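Cas13d (uncultured Ruminococcus sp, PDB 6IV9) binds CRISPR RNA and, as a two-HEPN-domain effector, probably processes its precursor and cleaves RNA targets matched by the guide. Local coordinates at residues Tyr206-Ser214 and Asn237-Leu248. The protein carries 2 engineered substitutions. Sequence-based numbering, arbitrary orientation.
Sequences YDDFMGYLS and NIKKSLSKFNDL
Tyr212 lays its ring over the side-chain amide of Asn237, the two planes only 9° apart, and this near-parallel stack forms one end of the contact between the loop 206-214 and residues 237-248 of helix 232-251. Asn237 CG stands 3.5 Å above the Tyr212 ring plane, displaced toward the rim, while Asn237 OD1 lies over the same face near Tyr212 CZ. Behind the amide, Asn237 CB sits 3.9 Å from the centroid of the Tyr212 ring and 14° off its normal, a CH-pi contact. With CG anti to the carbonyl carbon (chi1 -72°), the Tyr212 ring is carried over the amide.

Near the middle the backbones draw close: Phe209 CA lies 4.5 Å from Ser241 CA. Ser241 CB points at the loop and packs 3.6 Å from Phe209 O, consistent with a small side chain permitting the approach. Ser241 OG donates to Ile238 O at 2.8 Å and accepts a hydrogen bond from a water that also donates to Tyr212 O, so a single solvent molecule bridges loop and helix. Phe209 CB crosses Lys244 CB at 3.7 Å, and Leu248 CD2 meets the Phe209 ring near its plane, 3.8 Å from Phe209 CZ. Met210 SD lies over one face of that ring. Lys240 passes its methylenes by Tyr212, and Lys240 NZ reaches Asp208 OD2 at 3.8 Å, a long salt bridge; the poorly ordered aspartate leaves this distance uncertain.

Further out, Leu281 of helix 267-291 touches Phe209, Leu213 and Phe245, and Phe222 meets Phe245 edge-to-face. The arrangement is thus loop-on-helix packing, about 20 Å at the nearest atom from the bound RNA: the connection following helix 168-197 lies against helix 232-251 within a predominantly helical fold.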
loop_
_atom_site.group_PDB
_atom_site.type_symbol
_atom_site.label_atom_id
_atom_site.label_comp_id
_atom_site.label_asym_id
_atom_site.label_seq_id
_atom_site.Cartn_x
_atom_site.Cartn_y
_atom_site.Cartn_z
ATOM N N TYR A 206 -18.507 0.622 -17.500
ATOM C CA TYR A 206 -17.633 0.705 -16.309
ATOM C C TYR A 206 -17.249 2.151 -16.010
ATOM O O TYR A 206 -17.470 2.612 -14.911
ATOM C CB TYR A 206 -16.408 -0.196 -16.459
ATOM C CG TYR A 206 -15.579 -0.257 -15.206
ATOM C CD1 TYR A 206 -15.984 -1.008 -14.116
ATOM C CD2 TYR A 206 -14.417 0.482 -15.094
ATOM C CE1 TYR A 206 -15.247 -1.030 -12.946
ATOM C CE2 TYR A 206 -13.659 0.456 -13.938
ATOM C CZ TYR A 206 -14.077 -0.299 -12.866
ATOM O OH TYR A 206 -13.312 -0.299 -11.758
ATOM N N ASP A 207 -16.638 2.808 -16.982
ATOM C CA ASP A 207 -16.132 4.158 -16.646
ATOM C C ASP A 207 -17.016 5.272 -17.175
ATOM O O ASP A 207 -16.525 6.360 -17.388
ATOM C CB ASP A 207 -14.618 4.282 -16.542
ATOM C CG ASP A 207 -14.210 4.492 -15.092
ATOM O OD1 ASP A 207 -15.109 4.486 -14.207
ATOM O OD2 ASP A 207 -13.021 4.655 -14.867
ATOM N N ASP A 208 -18.295 4.960 -17.334
ATOM C CA ASP A 208 -19.306 5.990 -17.678
ATOM C C ASP A 208 -19.381 6.935 -16.479
ATOM O O ASP A 208 -19.716 8.108 -16.659
ATOM C CB ASP A 208 -20.666 5.361 -17.977
ATOM C CG ASP A 208 -20.935 5.283 -19.465
ATOM O OD1 ASP A 208 -19.955 5.230 -20.226
ATOM O OD2 ASP A 208 -22.111 5.296 -19.842
ATOM N N PHE A 209 -19.035 6.415 -15.302
ATOM C CA PHE A 209 -19.136 7.227 -14.075
ATOM C C PHE A 209 -17.812 7.947 -13.844
ATOM O O PHE A 209 -17.763 9.107 -14.143
ATOM C CB PHE A 209 -19.604 6.333 -12.931
ATOM C CG PHE A 209 -19.451 6.888 -11.545
ATOM C CD1 PHE A 209 -19.515 8.242 -11.310
ATOM C CD2 PHE A 209 -19.256 6.046 -10.473
ATOM C CE1 PHE A 209 -19.380 8.745 -10.033
ATOM C CE2 PHE A 209 -19.115 6.548 -9.196
ATOM C CZ PHE A 209 -19.180 7.898 -8.978
ATOM N N MET A 210 -16.778 7.269 -13.370
ATOM C CA MET A 210 -15.501 7.970 -13.080
ATOM C C MET A 210 -14.809 8.507 -14.336
ATOM O O MET A 210 -14.151 9.516 -14.227
ATOM C CB MET A 210 -14.539 7.107 -12.266
ATOM C CG MET A 210 -15.127 6.645 -10.968
ATOM S SD MET A 210 -15.094 7.878 -9.687
ATOM C CE MET A 210 -13.344 8.228 -9.592
ATOM N N GLY A 211 -14.937 7.824 -15.466
ATOM C CA GLY A 211 -14.272 8.219 -16.721
ATOM C C GLY A 211 -14.711 9.567 -17.266
ATOM O O GLY A 211 -13.913 10.192 -17.941
ATOM N N TYR A 212 -15.962 9.961 -17.044
ATOM C CA TYR A 212 -16.488 11.229 -17.605
ATOM C C TYR A 212 -16.282 12.409 -16.656
ATOM O O TYR A 212 -16.710 13.495 -17.000
ATOM C CB TYR A 212 -17.967 11.099 -17.964
ATOM C CG TYR A 212 -18.255 10.251 -19.171
ATOM C CD1 TYR A 212 -17.373 10.191 -20.230
ATOM C CD2 TYR A 212 -19.413 9.507 -19.251
ATOM C CE1 TYR A 212 -17.630 9.409 -21.342
ATOM C CE2 TYR A 212 -19.684 8.717 -20.352
ATOM C CZ TYR A 212 -18.792 8.668 -21.401
ATOM O OH TYR A 212 -19.072 7.891 -22.490
ATOM N N LEU A 213 -15.724 12.172 -15.476
ATOM C CA LEU A 213 -15.453 13.285 -14.538
ATOM C C LEU A 213 -14.201 14.026 -15.005
ATOM O O LEU A 213 -13.379 13.423 -15.648
ATOM C CB LEU A 213 -15.229 12.741 -13.128
ATOM C CG LEU A 213 -16.414 12.047 -12.475
ATOM C CD1 LEU A 213 -16.024 11.483 -11.129
ATOM C CD2 LEU A 213 -17.583 12.989 -12.324
ATOM N N SER A 214 -14.125 15.301 -14.704
ATOM C CA SER A 214 -12.878 16.007 -15.022
ATOM C C SER A 214 -12.633 17.015 -13.914
ATOM O O SER A 214 -13.553 17.765 -13.609
ATOM C CB SER A 214 -12.942 16.663 -16.352
ATOM O OG SER A 214 -11.799 17.465 -16.528
ATOM N N ASN A 237 -22.168 13.614 -21.657
ATOM C CA ASN A 237 -21.218 12.794 -20.874
ATOM C C ASN A 237 -21.297 13.219 -19.411
ATOM O O ASN A 237 -21.346 12.369 -18.555
ATOM C CB ASN A 237 -19.800 12.975 -21.399
ATOM C CG ASN A 237 -19.533 12.133 -22.623
ATOM O OD1 ASN A 237 -20.329 11.271 -22.971
ATOM N ND2 ASN A 237 -18.414 12.383 -23.277
ATOM N N ILE A 238 -21.308 14.518 -19.166
ATOM C CA ILE A 238 -21.392 15.025 -17.775
ATOM C C ILE A 238 -22.703 14.550 -17.151
ATOM O O ILE A 238 -22.674 14.122 -16.020
ATOM C CB ILE A 238 -21.235 16.547 -17.748
ATOM C CG1 ILE A 238 -19.830 16.963 -18.178
ATOM C CG2 ILE A 238 -21.588 17.077 -16.378
ATOM C CD1 ILE A 238 -19.651 18.434 -18.368
ATOM N N LYS A 239 -23.805 14.593 -17.897
ATOM C CA LYS A 239 -25.117 14.167 -17.359
ATOM C C LYS A 239 -25.086 12.688 -16.995
ATOM O O LYS A 239 -25.684 12.332 -16.011
ATOM C CB LYS A 239 -26.221 14.455 -18.370
ATOM C CG LYS A 239 -26.471 15.929 -18.619
ATOM C CD LYS A 239 -27.905 16.325 -18.390
ATOM C CE LYS A 239 -28.310 17.526 -19.210
ATOM N NZ LYS A 239 -27.400 17.693 -20.362
ATOM N N LYS A 240 -24.418 11.871 -17.791
ATOM C CA LYS A 240 -24.325 10.435 -17.470
ATOM C C LYS A 240 -23.615 10.270 -16.126
ATOM O O LYS A 240 -24.059 9.466 -15.341
ATOM C CB LYS A 240 -23.523 9.707 -18.547
ATOM C CG LYS A 240 -24.197 9.567 -19.900
ATOM C CD LYS A 240 -23.614 8.404 -20.663
ATOM C CE LYS A 240 -23.984 8.366 -22.129
ATOM N NZ LYS A 240 -24.010 6.972 -22.631
ATOM N N SER A 241 -22.531 11.009 -15.902
ATOM C CA SER A 241 -21.776 10.880 -14.635
ATOM C C SER A 241 -22.571 11.500 -13.488
ATOM O O SER A 241 -22.531 10.959 -12.416
ATOM C CB SER A 241 -20.391 11.451 -14.751
ATOM O OG SER A 241 -20.424 12.848 -14.897
ATOM N N LEU A 242 -23.272 12.597 -13.738
ATOM C CA LEU A 242 -24.090 13.245 -12.684
ATOM C C LEU A 242 -25.126 12.240 -12.185
ATOM O O LEU A 242 -25.327 12.126 -11.001
ATOM C CB LEU A 242 -24.776 14.456 -13.311
ATOM C CG LEU A 242 -25.532 15.366 -12.357
ATOM C CD1 LEU A 242 -24.681 15.729 -11.165
ATOM C CD2 LEU A 242 -25.988 16.618 -13.069
ATOM N N SER A 243 -25.740 11.523 -13.109
ATOM C CA SER A 243 -26.776 10.538 -12.747
ATOM C C SER A 243 -26.161 9.425 -11.890
ATOM O O SER A 243 -26.767 9.031 -10.912
ATOM C CB SER A 243 -27.441 10.056 -13.997
ATOM O OG SER A 243 -28.115 8.845 -13.772
ATOM N N LYS A 244 -24.968 8.960 -12.260
ATOM C CA LYS A 244 -24.244 7.929 -11.476
ATOM C C LYS A 244 -23.863 8.504 -10.108
ATOM O O LYS A 244 -23.899 7.779 -9.152
ATOM C CB LYS A 244 -23.053 7.397 -12.270
ATOM C CG LYS A 244 -23.422 6.442 -13.389
ATOM C CD LYS A 244 -23.785 5.092 -12.860
ATOM C CE LYS A 244 -23.897 4.016 -13.914
ATOM N NZ LYS A 244 -23.014 2.861 -13.621
ATOM N N PHE A 245 -23.504 9.778 -10.058
ATOM C CA PHE A 245 -23.097 10.444 -8.797
ATOM C C PHE A 245 -24.274 10.430 -7.818
ATOM O O PHE A 245 -24.107 10.092 -6.676
ATOM C CB PHE A 245 -22.667 11.873 -9.121
ATOM C CG PHE A 245 -22.297 12.764 -7.963
ATOM C CD1 PHE A 245 -21.097 12.615 -7.300
ATOM C CD2 PHE A 245 -23.120 13.805 -7.585
ATOM C CE1 PHE A 245 -20.750 13.454 -6.260
ATOM C CE2 PHE A 245 -22.775 14.643 -6.543
ATOM C CZ PHE A 245 -21.586 14.470 -5.889
ATOM N N ASN A 246 -25.458 10.779 -8.304
ATOM C CA ASN A 246 -26.671 10.740 -7.453
ATOM C C ASN A 246 -26.945 9.297 -7.033
ATOM O O ASN A 246 -27.339 9.100 -5.925
ATOM C CB ASN A 246 -27.862 11.411 -8.119
ATOM C CG ASN A 246 -27.708 12.907 -8.169
ATOM O OD1 ASN A 246 -27.350 13.514 -7.185
ATOM N ND2 ASN A 246 -27.951 13.496 -9.314
ATOM N N ASP A 247 -26.708 8.336 -7.916
ATOM C CA ASP A 247 -26.931 6.911 -7.576
ATOM C C ASP A 247 -26.025 6.542 -6.400
ATOM O O ASP A 247 -26.491 5.917 -5.481
ATOM C CB ASP A 247 -26.608 6.018 -8.771
ATOM C CG ASP A 247 -27.651 6.017 -9.869
ATOM O OD1 ASP A 247 -28.783 6.370 -9.584
ATOM O OD2 ASP A 247 -27.313 5.663 -10.999
ATOM N N LEU A 248 -24.766 6.958 -6.446
ATOM C CA LEU A 248 -23.813 6.667 -5.352
ATOM C C LEU A 248 -24.266 7.343 -4.057
ATOM O O LEU A 248 -24.170 6.743 -3.028
ATOM C CB LEU A 248 -22.428 7.160 -5.767
ATOM C CG LEU A 248 -21.309 6.845 -4.785
ATOM C CD1 LEU A 248 -21.230 5.362 -4.511
ATOM C CD2 LEU A 248 -19.987 7.339 -5.316
HETATM O O HOH W 1 -18.333 15.027 -15.353
#